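Local coordinates for protein proline dehydrogenase (Bradyrhizobium japonicum USDA 110, PDB 3HAZ) that oxidises L-proline to L-glutamate in two steps, probably serving as a carbon and nitrogen supply route, with FAD in the proline dehydrogenase and NAD in the aldehyde dehydrogenase part, at residues Ala561-Ala564 with Gly565-Thr569; Asn901-Arg904 with Val905-Ile909; Thr671-Met675 with Ala676-Val680; Ala68-Thr71 with Lys72-Leu75. All blocks are in the same frame, centred on the assembly; numbering follows the deposited sequence.

Contact 4 comes first along the chain, at the start of helix 71-85 in the DNA-binding domain; contacts 1, 3 and 2 follow in that order, all in the aldehyde dehydrogenase part. Contacts 1 and 3 are neighbours, their centres about 10 Å apart: the last turn of helix 549-567 lies against the turn that leads from helix 664-675 into strand 679-683, so two helix ends join in one touching patch. Contact 2, on helix 902-911, stands about 42 Å from contact 3 and 30 Å from contact 4, centre to centre; contacts 2 and 4 are separate sites that touch no other contact. All four lie at a helix end: starts at contacts 4 and 2, C-terminal ends at contacts 1 and 3.

Contact 1 (Ala561-Ala564 with Gly565-Thr569); sequences AGFA and GWSRT
A564 and F563 meet S567 and R568 over the last turn of helix 549-567, a C-terminal helix end at which side chains take up carbonyls. A564 O is the focus. R568 folds back along the helix, its chain extended from CG to NE, and R568 NH2 reaches A564 O at 2.9 Å with an N-H...O angle of 158°. The oxygen lies at the edge of the guanidinium, in its plane, while the aliphatic CB, CG and CD of R568 run past the same atom and NH2 also comes near A564 CB. F563 O takes the backbone N of S567 in a regular helical bond of 2.8 Å. With chi1 at 70°, S567 OG is placed between its own N and carbonyl carbon and turned back to the helix, 3.0 Å from both F563 O and A564 O. On the F563 ring, S567 CB makes an off-centre CH-pi contact, 4.1 Å from the centroid. The guanidinium also reaches the second subunit, where NE of R568 forms a salt bridge with D933 of that neighbouring chain. Of the ring atoms, F563 CE1 comes nearest to S567 CB, at 3.6 Å.

Contact 2 (Asn901-Arg904 with Val905-Ile909); sequences NLER and VLRAI
N901, L902, E903 and R904 each lend a carbonyl to the N-H four residues on, so the first turns of helix 902-911 close with regular i to i+4 bonds, L902 O to L906 N at 2.9 Å among them. On one side of the helix, E903 and R907 form an i to i+4 salt bridge without a directed N-H. E903 OE2 stands 3.3 Å from R907 NE, but well out of the guanidinium plane, so charge alone holds the two. The carboxylate is turned 71° against the guanidinium. Both OE2 and the methylene carbon CG of E903 lie over the guanidinium face, CG 3.4 Å from R907 CZ and displaced toward the rim. The bend at chi2 of E903 (63°) carries the carboxylate round while CG stays against the arginine. The stronger partner of OE2 is R934 of helix 925-934, with which it forms a salt bridge, so the carboxylate is shared between two arginines.

The apolar side is carried by L902. Its CG meets L906 CD1 at 3.8 Å, and its CD1 lies 4.2 Å from V905 CB, so the leucine rests obliquely across both the third and the fourth residue after it. At the helix start, N901 ND2 lies over one face of the R904 guanidinium, 3.3 Å above its plane.

L906 and R907 pack on R934, while V905, A908 and I909 turn to F801 of strand 797-803, V905 and I909 reaching I768 of strand 765-769 as well; the helix thus lies against a mixed sheet of the aldehyde dehydrogenase part.

Contact 3 (Thr671-Met675 with Ala676-Val680); sequences TAALM and AGNSV
N678 and A673 meet where helix 664-675 ends and the chain turns into strand 679-683, within a beta-alpha-beta unit of the aldehyde dehydrogenase fold. The asparagine can be followed outward. Its CB lies 3.3 Å from A673 O, and CG, set beside the backbone N by a chi1 of -56°, brings the amide back over the helix end. At the tip, ND2 donates to A673 O at 3.0 Å, with the oxygen close to the amide plane, and also to F977 O. The other branch, OD1, accepts from the backbone N atoms of R650 and G651 in strand 641-656. A673 O thus takes two bonds from one residue, since N678 N reaches it at 3.1 Å too. A leucine in place of N678 would probably leave A673 O with one donor fewer and the N-H groups of R650 and G651 without their acceptor.

G677 makes the turn possible. Its phi of 101° would press a side chain against the preceding carbonyl oxygen, and its N bonds to L674 O at 3.0 Å from above the carbonyl plane, completing with N678 N a Schellman motif. Beyond it, V680 CG2 comes back onto the helix, 3.6 Å from A673 CB and 4.0 Å from L674 CG.

Every touching residue here is buried, so the helix-end carbonyls are met by donors of the protein itself: L674 O also receives W566 NE1, and the one amide of N678 ties helix end, strand 641-656 and F977 together by both of its polar atoms.

Contact 4 (Ala68-Thr71 with Lys72-Leu75); sequences ALST and KEGL
S70 and E73 bond each other in both directions, side chain to backbone each time, at the point where the chain enters helix 71-85. E73 N donates to S70 OG at 3.1 Å, and S70 N returns the bond to E73 OE1 at 3.0 Å, with an N-H...O angle of 160°. The carboxylate oxygen is met on its anti side, with the donor 32° out of the carboxylate plane. S70 places its hydroxyl with chi1 at 68°, between its own N and carbonyl carbon, which sets OG over the first turn and only 3.2 Å from E73 CG. E73 extends beyond CG back along the chain, so that OE1 also comes 3.4 Å from L69 CA. Its other oxygen, OE2, makes a salt bridge with R148. An alanine in place of E73 would probably leave S70 N without its acceptor and R148 without its acidic mate.

The helix proper starts with S70 O taking G74 N at 2.9 Å and T71 O taking L75 N. L69 crosses E73, and its CD1 rests 4.1 Å from G74 CA, where glycine offers no side chain; the leucine also packs on L145 of helix 140-149. T71 OG1 bonds to A989 O of the second subunit. A68, with positive phi, is the C-prime residue of the Schellman motif that ends the preceding helix, and S70 with E73 is the capping box that begins the next: a tight helix-to-helix link.

Contact 1 (Ala561-Ala564 with Gly565-Thr569)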
ATOM      1  N   ALA A 561      49.432   9.193   7.450  1.00 38.33           N
ATOM      2  CA  ALA A 561      49.027   9.866   8.679  1.00 39.89           C
ATOM      3  C   ALA A 561      47.607  10.419   8.592  1.00 41.00           C
ATOM      4  O   ALA A 561      46.887  10.476   9.593  1.00 36.26           O
ATOM      5  CB  ALA A 561      50.007  10.980   9.025  1.00 41.90           C
ATOM      6  N   GLY A 562      47.203  10.828   7.392  1.00 37.52           N
ATOM      7  CA  GLY A 562      45.905  11.449   7.215  1.00 33.58           C
ATOM      8  C   GLY A 562      44.773  10.448   7.069  1.00 33.88           C
ATOM      9  O   GLY A 562      43.600  10.817   7.116  1.00 31.18           O
ATOM     10  N   PHE A 563      45.132   9.179   6.893  1.00 33.51           N
ATOM     11  CA  PHE A 563      44.155   8.121   6.653  1.00 33.75           C
ATOM     12  C   PHE A 563      43.214   7.916   7.839  1.00 34.72           C
ATOM     13  O   PHE A 563      42.008   7.773   7.654  1.00 31.90           O
ATOM     14  CB  PHE A 563      44.861   6.808   6.289  1.00 32.70           C
ATOM     15  CG  PHE A 563      43.988   5.582   6.426  1.00 33.17           C
ATOM     16  CD1 PHE A 563      42.951   5.345   5.536  1.00 28.12           C
ATOM     17  CD2 PHE A 563      44.218   4.662   7.437  1.00 28.86           C
ATOM     18  CE1 PHE A 563      42.148   4.220   5.661  1.00 25.48           C
ATOM     19  CE2 PHE A 563      43.425   3.532   7.566  1.00 29.55           C
ATOM     20  CZ  PHE A 563      42.386   3.311   6.671  1.00 28.43           C
ATOM     21  N   ALA A 564      43.768   7.911   9.052  1.00 30.60           N
ATOM     22  CA  ALA A 564      42.976   7.705  10.272  1.00 27.99           C
ATOM     23  C   ALA A 564      41.762   8.633  10.375  1.00 32.28           C
ATOM     24  O   ALA A 564      40.639   8.182  10.610  1.00 30.78           O
ATOM     25  CB  ALA A 564      43.863   7.851  11.518  1.00 28.35           C
ATOM     26  N   GLY A 565      41.992   9.932  10.209  1.00 30.10           N
ATOM     27  CA  GLY A 565      40.913  10.901  10.263  1.00 29.92           C
ATOM     28  C   GLY A 565      39.952  10.864   9.076  1.00 32.12           C
ATOM     29  O   GLY A 565      38.739  11.014   9.243  1.00 29.51           O
ATOM     30  N   TRP A 566      40.478  10.682   7.867  1.00 31.64           N
ATOM     31  CA  TRP A 566      39.612  10.664   6.689  1.00 26.78           C
ATOM     32  C   TRP A 566      38.706   9.443   6.711  1.00 23.44           C
ATOM     33  O   TRP A 566      37.505   9.547   6.484  1.00 28.94           O
ATOM     34  CB  TRP A 566      40.419  10.694   5.387  1.00 22.05           C
ATOM     35  CG  TRP A 566      39.555  10.731   4.167  1.00 27.23           C
ATOM     36  CD1 TRP A 566      39.515   9.809   3.159  1.00 26.92           C
ATOM     37  CD2 TRP A 566      38.585  11.734   3.829  1.00 23.72           C
ATOM     38  NE1 TRP A 566      38.587  10.179   2.215  1.00 27.72           N
ATOM     39  CE2 TRP A 566      38.006  11.358   2.600  1.00 26.00           C
ATOM     40  CE3 TRP A 566      38.156  12.914   4.445  1.00 26.12           C
ATOM     41  CZ2 TRP A 566      37.022  12.122   1.973  1.00 23.62           C
ATOM     42  CZ3 TRP A 566      37.178  13.670   3.824  1.00 24.60           C
ATOM     43  CH2 TRP A 566      36.624  13.274   2.598  1.00 26.79           C
ATOM     44  N   SER A 567      39.291   8.287   7.000  1.00 23.42           N
ATOM     45  CA  SER A 567      38.532   7.048   7.037  1.00 27.20           C
ATOM     46  C   SER A 567      37.380   7.139   8.034  1.00 25.38           C
ATOM     47  O   SER A 567      36.343   6.510   7.842  1.00 28.25           O
ATOM     48  CB  SER A 567      39.437   5.878   7.411  1.00 27.88           C
ATOM     49  OG  SER A 567      39.823   5.969   8.771  1.00 34.64           O
ATOM     50  N   ARG A 568      37.572   7.918   9.097  1.00 27.93           N
ATOM     51  CA  ARG A 568      36.572   8.035  10.154  1.00 25.95           C
ATOM     52  C   ARG A 568      35.630   9.221   9.951  1.00 30.65           C
ATOM     53  O   ARG A 568      34.699   9.430  10.735  1.00 31.42           O
ATOM     54  CB  ARG A 568      37.249   8.118  11.527  1.00 38.05           C
ATOM     55  CG  ARG A 568      37.889   6.812  11.966  1.00 41.38           C
ATOM     56  CD  ARG A 568      38.811   7.006  13.165  1.00 48.02           C
ATOM     57  NE  ARG A 568      39.373   5.732  13.611  1.00 52.70           N
ATOM     58  CZ  ARG A 568      40.354   5.082  12.989  1.00 49.86           C
ATOM     59  NH1 ARG A 568      40.793   3.927  13.469  1.00 50.99           N
ATOM     60  NH2 ARG A 568      40.896   5.585  11.886  1.00 43.49           N
ATOM     61  N   THR A 569      35.872  10.004   8.906  1.00 26.65           N
ATOM     62  CA  THR A 569      34.918  11.038   8.517  1.00 29.08           C
ATOM     63  C   THR A 569      33.629  10.394   7.985  1.00 31.10           C
ATOM     64  O   THR A 569      33.681   9.497   7.146  1.00 36.26           O
ATOM     65  CB  THR A 569      35.531  11.980   7.470  1.00 31.94           C
ATOM     66  OG1 THR A 569      36.669  12.635   8.044  1.00 33.34           O
ATOM     67  CG2 THR A 569      34.514  13.025   7.013  1.00 24.68           C
TER

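Contact 2 (Asn901-Arg904 with Val905-Ile909)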
ATOM      1  N   ASN A 901      31.342 -17.979 -42.155  1.00 44.85           N
ATOM      2  CA  ASN A 901      32.581 -18.016 -41.376  1.00 40.31           C
ATOM      3  C   ASN A 901      32.608 -17.120 -40.140  1.00 38.94           C
ATOM      4  O   ASN A 901      33.686 -16.776 -39.649  1.00 34.48           O
ATOM      5  CB  ASN A 901      33.778 -17.673 -42.264  1.00 42.72           C
ATOM      6  CG  ASN A 901      34.183 -18.821 -43.163  1.00 47.06           C
ATOM      7  OD1 ASN A 901      33.909 -19.985 -42.862  1.00 51.60           O
ATOM      8  ND2 ASN A 901      34.842 -18.502 -44.274  1.00 40.48           N
ATOM      9  N   LEU A 902      31.437 -16.747 -39.629  1.00 35.44           N
ATOM     10  CA  LEU A 902      31.388 -15.925 -38.422  1.00 33.19           C
ATOM     11  C   LEU A 902      32.177 -16.571 -37.280  1.00 38.28           C
ATOM     12  O   LEU A 902      32.818 -15.876 -36.492  1.00 34.04           O
ATOM     13  CB  LEU A 902      29.950 -15.651 -37.983  1.00 27.50           C
ATOM     14  CG  LEU A 902      29.815 -14.885 -36.658  1.00 32.85           C
ATOM     15  CD1 LEU A 902      30.342 -13.456 -36.787  1.00 33.50           C
ATOM     16  CD2 LEU A 902      28.379 -14.882 -36.184  1.00 29.22           C
ATOM     17  N   GLU A 903      32.129 -17.897 -37.198  1.00 42.67           N
ATOM     18  CA  GLU A 903      32.872 -18.619 -36.168  1.00 47.65           C
ATOM     19  C   GLU A 903      34.343 -18.227 -36.206  1.00 42.47           C
ATOM     20  O   GLU A 903      34.947 -17.930 -35.178  1.00 42.66           O
ATOM     21  CB  GLU A 903      32.735 -20.128 -36.357  1.00 56.47           C
ATOM     22  CG  GLU A 903      33.612 -20.945 -35.413  1.00 59.92           C
ATOM     23  CD  GLU A 903      33.241 -20.744 -33.955  1.00 56.66           C
ATOM     24  OE1 GLU A 903      32.099 -20.312 -33.684  1.00 53.50           O
ATOM     25  OE2 GLU A 903      34.088 -21.020 -33.081  1.00 56.42           O
ATOM     26  N   ARG A 904      34.906 -18.232 -37.408  1.00 35.38           N
ATOM     27  CA  ARG A 904      36.288 -17.831 -37.635  1.00 39.83           C
ATOM     28  C   ARG A 904      36.536 -16.419 -37.106  1.00 36.17           C
ATOM     29  O   ARG A 904      37.579 -16.147 -36.500  1.00 32.50           O
ATOM     30  CB  ARG A 904      36.610 -17.900 -39.133  1.00 43.32           C
ATOM     31  CG  ARG A 904      38.079 -18.079 -39.460  1.00 58.11           C
ATOM     32  CD  ARG A 904      38.252 -18.832 -40.773  1.00 67.47           C
ATOM     33  NE  ARG A 904      38.451 -17.953 -41.923  1.00 73.30           N
ATOM     34  CZ  ARG A 904      38.315 -18.340 -43.190  1.00 74.87           C
ATOM     35  NH1 ARG A 904      38.527 -17.479 -44.178  1.00 79.14           N
ATOM     36  NH2 ARG A 904      37.958 -19.587 -43.469  1.00 68.57           N
ATOM     37  N   VAL A 905      35.573 -15.528 -37.338  1.00 25.63           N
ATOM     38  CA  VAL A 905      35.674 -14.145 -36.883  1.00 25.20           C
ATOM     39  C   VAL A 905      35.712 -14.080 -35.361  1.00 29.77           C
ATOM     40  O   VAL A 905      36.506 -13.347 -34.779  1.00 26.86           O
ATOM     41  CB  VAL A 905      34.485 -13.301 -37.374  1.00 21.31           C
ATOM     42  CG1 VAL A 905      34.442 -11.957 -36.648  1.00 17.95           C
ATOM     43  CG2 VAL A 905      34.553 -13.111 -38.893  1.00 22.23           C
ATOM     44  N   LEU A 906      34.838 -14.852 -34.728  1.00 22.62           N
ATOM     45  CA  LEU A 906      34.748 -14.894 -33.279  1.00 23.84           C
ATOM     46  C   LEU A 906      36.009 -15.497 -32.652  1.00 30.08           C
ATOM     47  O   LEU A 906      36.485 -15.009 -31.629  1.00 28.65           O
ATOM     48  CB  LEU A 906      33.488 -15.649 -32.856  1.00 32.30           C
ATOM     49  CG  LEU A 906      32.184 -14.953 -33.261  1.00 33.60           C
ATOM     50  CD1 LEU A 906      30.998 -15.904 -33.201  1.00 28.25           C
ATOM     51  CD2 LEU A 906      31.945 -13.730 -32.394  1.00 31.61           C
ATOM     52  N   ARG A 907      36.558 -16.541 -33.272  1.00 28.51           N
ATOM     53  CA  ARG A 907      37.841 -17.081 -32.827  1.00 29.42           C
ATOM     54  C   ARG A 907      38.945 -16.035 -32.965  1.00 31.30           C
ATOM     55  O   ARG A 907      39.775 -15.881 -32.077  1.00 34.76           O
ATOM     56  CB  ARG A 907      38.222 -18.337 -33.613  1.00 33.61           C
ATOM     57  CG  ARG A 907      37.349 -19.546 -33.332  1.00 45.02           C
ATOM     58  CD  ARG A 907      38.044 -20.825 -33.775  1.00 61.56           C
ATOM     59  NE  ARG A 907      37.118 -21.949 -33.907  1.00 71.08           N
ATOM     60  CZ  ARG A 907      36.674 -22.420 -35.069  1.00 78.47           C
ATOM     61  NH1 ARG A 907      37.075 -21.867 -36.208  1.00 78.69           N
ATOM     62  NH2 ARG A 907      35.833 -23.444 -35.094  1.00 81.52           N
ATOM     63  N   ALA A 908      38.958 -15.321 -34.087  1.00 28.36           N
ATOM     64  CA  ALA A 908      39.933 -14.252 -34.295  1.00 28.77           C
ATOM     65  C   ALA A 908      39.871 -13.201 -33.179  1.00 31.83           C
ATOM     66  O   ALA A 908      40.891 -12.665 -32.757  1.00 30.09           O
ATOM     67  CB  ALA A 908      39.717 -13.596 -35.648  1.00 27.01           C
ATOM     68  N   ILE A 909      38.667 -12.900 -32.709  1.00 27.16           N
ATOM     69  CA  ILE A 909      38.511 -11.916 -31.650  1.00 24.03           C
ATOM     70  C   ILE A 909      38.978 -12.491 -30.310  1.00 26.58           C
ATOM     71  O   ILE A 909      39.658 -11.815 -29.535  1.00 26.58           O
ATOM     72  CB  ILE A 909      37.056 -11.425 -31.547  1.00 27.22           C
ATOM     73  CG1 ILE A 909      36.646 -10.711 -32.835  1.00 27.51           C
ATOM     74  CG2 ILE A 909      36.885 -10.486 -30.356  1.00 26.10           C
ATOM     75  CD1 ILE A 909      35.143 -10.459 -32.947  1.00 18.61           C
TER

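Contact 3 (Thr671-Met675 with Ala676-Val680)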
ATOM      1  N   THR A 671      38.520  10.113  -6.630  1.00 25.74           N
ATOM      2  CA  THR A 671      37.309  10.295  -5.836  1.00 23.95           C
ATOM      3  C   THR A 671      36.707   8.965  -5.384  1.00 22.65           C
ATOM      4  O   THR A 671      36.091   8.892  -4.329  1.00 21.72           O
ATOM      5  CB  THR A 671      36.233  11.118  -6.582  1.00 26.55           C
ATOM      6  OG1 THR A 671      35.874  10.456  -7.804  1.00 26.57           O
ATOM      7  CG2 THR A 671      36.737  12.527  -6.886  1.00 20.59           C
ATOM      8  N   ALA A 672      36.888   7.914  -6.174  1.00 23.24           N
ATOM      9  CA  ALA A 672      36.429   6.593  -5.755  1.00 23.21           C
ATOM     10  C   ALA A 672      37.163   6.157  -4.490  1.00 20.35           C
ATOM     11  O   ALA A 672      36.535   5.768  -3.508  1.00 19.81           O
ATOM     12  CB  ALA A 672      36.637   5.581  -6.855  1.00 21.82           C
ATOM     13  N   ALA A 673      38.493   6.216  -4.534  1.00 24.36           N
ATOM     14  CA  ALA A 673      39.339   5.845  -3.398  1.00 19.30           C
ATOM     15  C   ALA A 673      39.007   6.692  -2.173  1.00 22.17           C
ATOM     16  O   ALA A 673      38.816   6.168  -1.073  1.00 23.29           O
ATOM     17  CB  ALA A 673      40.817   5.997  -3.770  1.00 20.74           C
ATOM     18  N   LEU A 674      38.937   8.004  -2.375  1.00 22.30           N
ATOM     19  CA  LEU A 674      38.541   8.935  -1.324  1.00 23.50           C
ATOM     20  C   LEU A 674      37.164   8.613  -0.753  1.00 25.94           C
ATOM     21  O   LEU A 674      36.973   8.604   0.473  1.00 22.76           O
ATOM     22  CB  LEU A 674      38.553  10.370  -1.853  1.00 21.42           C
ATOM     23  CG  LEU A 674      39.911  11.022  -2.098  1.00 25.48           C
ATOM     24  CD1 LEU A 674      39.729  12.335  -2.855  1.00 27.47           C
ATOM     25  CD2 LEU A 674      40.675  11.236  -0.780  1.00 19.78           C
ATOM     26  N   MET A 675      36.198   8.347  -1.630  1.00 25.07           N
ATOM     27  CA  MET A 675      34.835   8.078  -1.170  1.00 26.23           C
ATOM     28  C   MET A 675      34.787   6.842  -0.273  1.00 23.78           C
ATOM     29  O   MET A 675      34.017   6.790   0.689  1.00 22.91           O
ATOM     30  CB  MET A 675      33.855   7.932  -2.342  1.00 26.76           C
ATOM     31  CG  MET A 675      32.404   7.756  -1.899  1.00 17.09           C
ATOM     32  SD  MET A 675      31.730   9.228  -1.081  1.00 25.24           S
ATOM     33  CE  MET A 675      30.904   8.461   0.314  1.00 26.25           C
ATOM     34  N   ALA A 676      35.619   5.855  -0.585  1.00 22.42           N
ATOM     35  CA  ALA A 676      35.653   4.614   0.185  1.00 19.36           C
ATOM     36  C   ALA A 676      36.334   4.783   1.545  1.00 26.41           C
ATOM     37  O   ALA A 676      36.324   3.866   2.366  1.00 32.36           O
ATOM     38  CB  ALA A 676      36.333   3.523  -0.608  1.00 11.73           C
ATOM     39  N   GLY A 677      36.928   5.951   1.773  1.00 25.41           N
ATOM     40  CA  GLY A 677      37.535   6.255   3.057  1.00 28.34           C
ATOM     41  C   GLY A 677      39.047   6.104   3.071  1.00 32.51           C
ATOM     42  O   GLY A 677      39.664   6.059   4.132  1.00 34.69           O
ATOM     43  N   ASN A 678      39.644   6.011   1.890  1.00 23.92           N
ATOM     44  CA  ASN A 678      41.096   5.943   1.765  1.00 23.60           C
ATOM     45  C   ASN A 678      41.705   7.319   1.576  1.00 27.52           C
ATOM     46  O   ASN A 678      41.075   8.209   1.006  1.00 24.66           O
ATOM     47  CB  ASN A 678      41.474   5.103   0.551  1.00 22.91           C
ATOM     48  CG  ASN A 678      40.876   3.724   0.590  1.00 28.05           C
ATOM     49  OD1 ASN A 678      41.373   2.850   1.296  1.00 24.08           O
ATOM     50  ND2 ASN A 678      39.808   3.508  -0.188  1.00 22.21           N
ATOM     51  N   SER A 679      42.935   7.496   2.045  1.00 30.07           N
ATOM     52  CA  SER A 679      43.717   8.644   1.610  1.00 28.80           C
ATOM     53  C   SER A 679      44.370   8.261   0.285  1.00 26.92           C
ATOM     54  O   SER A 679      44.449   7.075  -0.057  1.00 27.49           O
ATOM     55  CB  SER A 679      44.761   9.045   2.659  1.00 28.28           C
ATOM     56  OG  SER A 679      45.657   7.984   2.922  1.00 25.99           O
ATOM     57  N   VAL A 680      44.818   9.252  -0.474  1.00 22.11           N
ATOM     58  CA  VAL A 680      45.331   8.980  -1.807  1.00 24.70           C
ATOM     59  C   VAL A 680      46.619   9.733  -2.133  1.00 28.26           C
ATOM     60  O   VAL A 680      46.763  10.919  -1.823  1.00 28.03           O
ATOM     61  CB  VAL A 680      44.269   9.312  -2.881  1.00 30.36           C
ATOM     62  CG1 VAL A 680      44.785   8.975  -4.268  1.00 20.64           C
ATOM     63  CG2 VAL A 680      42.977   8.563  -2.592  1.00 32.62           C
TER

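Contact 4 (Ala68-Thr71 with Lys72-Leu75)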
ATOM      1  N   ALA A  68       0.204  -7.621 -37.252  1.00 25.98           N
ATOM      2  CA  ALA A  68       0.782  -7.253 -35.964  1.00 22.14           C
ATOM      3  C   ALA A  68       2.314  -7.256 -36.026  1.00 25.01           C
ATOM      4  O   ALA A  68       2.987  -7.894 -35.207  1.00 23.94           O
ATOM      5  CB  ALA A  68       0.276  -8.183 -34.863  1.00 21.96           C
ATOM      6  N   LEU A  69       2.855  -6.528 -36.998  1.00 22.62           N
ATOM      7  CA  LEU A  69       4.301  -6.460 -37.207  1.00 26.94           C
ATOM      8  C   LEU A  69       4.973  -5.339 -36.418  1.00 19.66           C
ATOM      9  O   LEU A  69       4.461  -4.225 -36.345  1.00 21.85           O
ATOM     10  CB  LEU A  69       4.608  -6.235 -38.691  1.00 24.48           C
ATOM     11  CG  LEU A  69       3.991  -7.157 -39.747  1.00 22.15           C
ATOM     12  CD1 LEU A  69       4.298  -6.622 -41.147  1.00 19.79           C
ATOM     13  CD2 LEU A  69       4.484  -8.591 -39.589  1.00 19.30           C
ATOM     14  N   SER A  70       6.139  -5.628 -35.859  1.00 19.55           N
ATOM     15  CA  SER A  70       7.015  -4.577 -35.360  1.00 23.80           C
ATOM     16  C   SER A  70       7.531  -3.745 -36.540  1.00 27.79           C
ATOM     17  O   SER A  70       7.409  -4.156 -37.698  1.00 22.39           O
ATOM     18  CB  SER A  70       8.194  -5.190 -34.615  1.00 20.85           C
ATOM     19  OG  SER A  70       9.048  -5.888 -35.510  1.00 25.91           O
ATOM     20  N   THR A  71       8.105  -2.580 -36.252  1.00 13.86           N
ATOM     21  CA  THR A  71       8.723  -1.774 -37.292  1.00 17.38           C
ATOM     22  C   THR A  71       9.861  -2.539 -37.971  1.00 21.09           C
ATOM     23  O   THR A  71      10.053  -2.424 -39.183  1.00 18.67           O
ATOM     24  CB  THR A  71       9.251  -0.434 -36.743  1.00 27.62           C
ATOM     25  OG1 THR A  71      10.186  -0.681 -35.689  1.00 40.17           O
ATOM     26  CG2 THR A  71       8.104   0.403 -36.200  1.00 25.45           C
ATOM     27  N   LYS A  72      10.607  -3.323 -37.194  1.00 17.76           N
ATOM     28  CA  LYS A  72      11.704  -4.104 -37.757  1.00 20.83           C
ATOM     29  C   LYS A  72      11.187  -5.157 -38.736  1.00 18.94           C
ATOM     30  O   LYS A  72      11.795  -5.409 -39.777  1.00 17.45           O
ATOM     31  CB  LYS A  72      12.523  -4.793 -36.662  1.00 20.37           C
ATOM     32  CG  LYS A  72      13.748  -5.527 -37.210  1.00 27.96           C
ATOM     33  CD  LYS A  72      14.119  -6.742 -36.376  1.00 28.87           C
ATOM     34  CE  LYS A  72      14.549  -6.346 -34.987  1.00 27.90           C
ATOM     35  NZ  LYS A  72      15.845  -5.636 -35.010  1.00 34.04           N
ATOM     36  N   GLU A  73      10.066  -5.779 -38.390  1.00 17.09           N
ATOM     37  CA  GLU A  73       9.487  -6.817 -39.232  1.00 21.27           C
ATOM     38  C   GLU A  73       8.900  -6.226 -40.507  1.00 21.53           C
ATOM     39  O   GLU A  73       9.035  -6.794 -41.594  1.00 21.46           O
ATOM     40  CB  GLU A  73       8.428  -7.599 -38.452  1.00 14.55           C
ATOM     41  CG  GLU A  73       9.038  -8.510 -37.407  1.00 23.19           C
ATOM     42  CD  GLU A  73       8.015  -9.092 -36.454  1.00 26.04           C
ATOM     43  OE1 GLU A  73       6.918  -8.509 -36.306  1.00 20.07           O
ATOM     44  OE2 GLU A  73       8.319 -10.135 -35.847  1.00 27.91           O
ATOM     45  N   GLY A  74       8.246  -5.081 -40.368  1.00 21.78           N
ATOM     46  CA  GLY A  74       7.736  -4.368 -41.519  1.00 19.69           C
ATOM     47  C   GLY A  74       8.881  -4.022 -42.456  1.00 19.81           C
ATOM     48  O   GLY A  74       8.778  -4.194 -43.669  1.00 19.98           O
ATOM     49  N   LEU A  75       9.974  -3.522 -41.889  1.00 21.91           N
ATOM     50  CA  LEU A  75      11.127  -3.122 -42.686  1.00 20.72           C
ATOM     51  C   LEU A  75      11.709  -4.309 -43.444  1.00 24.80           C
ATOM     52  O   LEU A  75      11.996  -4.211 -44.637  1.00 18.63           O
ATOM     53  CB  LEU A  75      12.208  -2.461 -41.814  1.00 17.54           C
ATOM     54  CG  LEU A  75      13.380  -1.883 -42.622  1.00 29.26           C
ATOM     55  CD1 LEU A  75      13.858  -0.556 -42.053  1.00 33.21           C
ATOM     56  CD2 LEU A  75      14.529  -2.882 -42.718  1.00 31.53           C
TER